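Local coordinates for hypothetical protein (Thermococcus kodakarensis, PDB 2PBZ) that binds ATP and is probably a PurP-type ligase that forms a carbon-nitrogen bond in the purine biosynthesis pathway leading to IMP, at residues A[64-69]-A[84-89]. Numbering follows the deposited sequence.
Sequences VVPHGS and ARFFGN
Val64 CB lies over one face of the Phe86 ring. It sits 3.9 Å from the ring centroid and 23° off the ring normal, a CH-pi contact displaced toward the rim. Both methyls lie near Phe86 CE1, CG1 also toward CZ and CG2 also toward CD1. CG1, anti to the backbone N (chi1 -176°), lies 3.8 Å from Phe86 CE1. CG2, anti to the carbonyl carbon, lies 3.6 Å from Phe86 CD1. CG2 also meets the methyl of Ala84, which stands at the edge of the Phe86 ring and in its plane. Val64 thus fits against both the aromatic face and the neighbouring methyl. Pro66 extends the apolar surface: its CB approaches Phe86 CE2 obliquely at 4.3 Å, while its CD lies 3.8 Å from Phe87 O.

A second pair forms between Val65 and Phe87, whose side chains run side by side and point the same way. Val65 CG2 rests 3.8 Å from Phe87 CB. The Phe87 CG is anti to its backbone N (chi1 -176°), and the ring leads away from the 64-69 segment. It packs on Ile294 and Leu298 of helix 290-302. The main chains draw close, with the CA atoms of Val64 and Phe86 4.4 Å apart, yet the two segments are joined by apolar packing without hydrogen bonds.

Further out, Val65 O accepts a hydrogen bond from Thr7 OG1 of strand 5-8, and the Val65 side chain touches Val5. Arg90 makes a cation-pi contact with Phe86, and backbone bonds to Thr312 hold Arg85 and Phe86. The arrangement is buried loop packing within the DUF1246 region, which belongs to the Rossmann-like clan. It joins the loops flanking helices 70-73 and 76-80 beside the parallel sheet, away from the ATP pocket.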
loop_
_atom_site.group_PDB
_atom_site.type_symbol
_atom_site.label_atom_id
_atom_site.label_comp_id
_atom_site.label_asym_id
_atom_site.label_seq_id
_atom_site.Cartn_x
_atom_site.Cartn_y
_atom_site.Cartn_z
ATOM N N VAL A 64 15.033 -16.283 21.249
ATOM C CA VAL A 64 13.591 -16.049 21.298
ATOM C C VAL A 64 12.943 -14.947 20.455
ATOM O O VAL A 64 11.797 -15.106 20.037
ATOM C CB VAL A 64 13.103 -15.875 22.754
ATOM C CG1 VAL A 64 11.615 -15.728 22.793
ATOM C CG2 VAL A 64 13.487 -17.078 23.563
ATOM N N VAL A 65 13.620 -13.837 20.198
ATOM C CA VAL A 65 12.991 -12.780 19.381
ATOM C C VAL A 65 11.552 -12.399 19.796
ATOM O O VAL A 65 10.584 -12.979 19.309
ATOM C CB VAL A 65 12.923 -13.178 17.900
ATOM C CG1 VAL A 65 12.387 -12.013 17.091
ATOM C CG2 VAL A 65 14.288 -13.599 17.399
ATOM N N PRO A 66 11.402 -11.376 20.659
ATOM C CA PRO A 66 10.092 -10.923 21.136
ATOM C C PRO A 66 9.296 -10.021 20.177
ATOM O O PRO A 66 9.833 -9.504 19.202
ATOM C CB PRO A 66 10.451 -10.213 22.431
ATOM C CG PRO A 66 11.726 -9.527 22.046
ATOM C CD PRO A 66 12.483 -10.555 21.236
ATOM N N HIS A 67 8.009 -9.856 20.469
ATOM C CA HIS A 67 7.113 -9.014 19.681
ATOM C C HIS A 67 5.991 -8.487 20.575
ATOM O O HIS A 67 6.031 -8.674 21.784
ATOM C CB HIS A 67 6.558 -9.787 18.471
ATOM C CG HIS A 67 5.788 -11.025 18.821
ATOM N ND1 HIS A 67 6.076 -12.255 18.275
ATOM C CD2 HIS A 67 4.726 -11.217 19.637
ATOM C CE1 HIS A 67 5.230 -13.152 18.740
ATOM N NE2 HIS A 67 4.399 -12.547 19.568
ATOM N N GLY A 68 4.988 -7.838 19.992
ATOM C CA GLY A 68 3.919 -7.255 20.790
ATOM C C GLY A 68 2.965 -8.138 21.573
ATOM O O GLY A 68 1.989 -7.642 22.111
ATOM N N SER A 69 3.226 -9.434 21.657
ATOM C CA SER A 69 2.322 -10.325 22.387
ATOM C C SER A 69 2.967 -10.885 23.635
ATOM O O SER A 69 2.275 -11.322 24.553
ATOM C CB SER A 69 1.871 -11.497 21.497
ATOM O OG SER A 69 1.052 -11.070 20.419
ATOM N N ALA A 84 15.692 -18.295 28.603
ATOM C CA ALA A 84 15.956 -18.289 27.164
ATOM C C ALA A 84 16.921 -17.187 26.708
ATOM O O ALA A 84 17.074 -16.167 27.360
ATOM C CB ALA A 84 14.636 -18.192 26.402
ATOM N N ARG A 85 17.545 -17.406 25.558
ATOM C CA ARG A 85 18.523 -16.479 24.998
ATOM C C ARG A 85 18.083 -15.041 24.642
ATOM O O ARG A 85 18.789 -14.112 25.010
ATOM C CB ARG A 85 19.180 -17.132 23.790
ATOM C CG ARG A 85 20.618 -16.716 23.591
ATOM C CD ARG A 85 21.495 -17.937 23.306
ATOM N NE ARG A 85 22.898 -17.551 23.320
ATOM C CZ ARG A 85 23.486 -16.948 24.348
ATOM N NH1 ARG A 85 22.783 -16.662 25.447
ATOM N NH2 ARG A 85 24.781 -16.638 24.288
ATOM N N PHE A 86 16.965 -14.858 23.923
ATOM C CA PHE A 86 16.407 -13.522 23.548
ATOM C C PHE A 86 17.175 -12.528 22.689
ATOM O O PHE A 86 18.265 -12.095 23.044
ATOM C CB PHE A 86 15.956 -12.745 24.783
ATOM C CG PHE A 86 14.564 -13.073 25.242
ATOM C CD1 PHE A 86 14.264 -14.325 25.776
ATOM C CD2 PHE A 86 13.555 -12.123 25.155
ATOM C CE1 PHE A 86 12.961 -14.621 26.221
ATOM C CE2 PHE A 86 12.265 -12.402 25.591
ATOM C CZ PHE A 86 11.964 -13.646 26.124
ATOM N N PHE A 87 16.560 -12.113 21.585
ATOM C CA PHE A 87 17.180 -11.140 20.677
ATOM C C PHE A 87 17.053 -9.679 21.143
ATOM O O PHE A 87 16.011 -9.281 21.645
ATOM C CB PHE A 87 16.566 -11.246 19.284
ATOM C CG PHE A 87 17.222 -10.354 18.276
ATOM C CD1 PHE A 87 18.396 -10.748 17.638
ATOM C CD2 PHE A 87 16.714 -9.077 18.017
ATOM C CE1 PHE A 87 19.065 -9.880 16.759
ATOM C CE2 PHE A 87 17.373 -8.209 17.147
ATOM C CZ PHE A 87 18.551 -8.611 16.518
ATOM N N GLY A 88 18.127 -8.902 20.973
ATOM C CA GLY A 88 18.151 -7.482 21.318
ATOM C C GLY A 88 17.669 -6.998 22.678
ATOM O O GLY A 88 16.470 -6.851 22.912
ATOM N N ASN A 89 18.609 -6.685 23.558
ATOM C CA ASN A 89 18.293 -6.234 24.910
ATOM C C ASN A 89 17.184 -7.129 25.430
ATOM O O ASN A 89 17.143 -8.311 25.069
ATOM C CB ASN A 89 17.856 -4.778 24.948
ATOM C CG ASN A 89 18.086 -4.133 26.328
ATOM O OD1 ASN A 89 17.655 -4.658 27.354
ATOM N ND2 ASN A 89 18.760 -2.994 26.347
#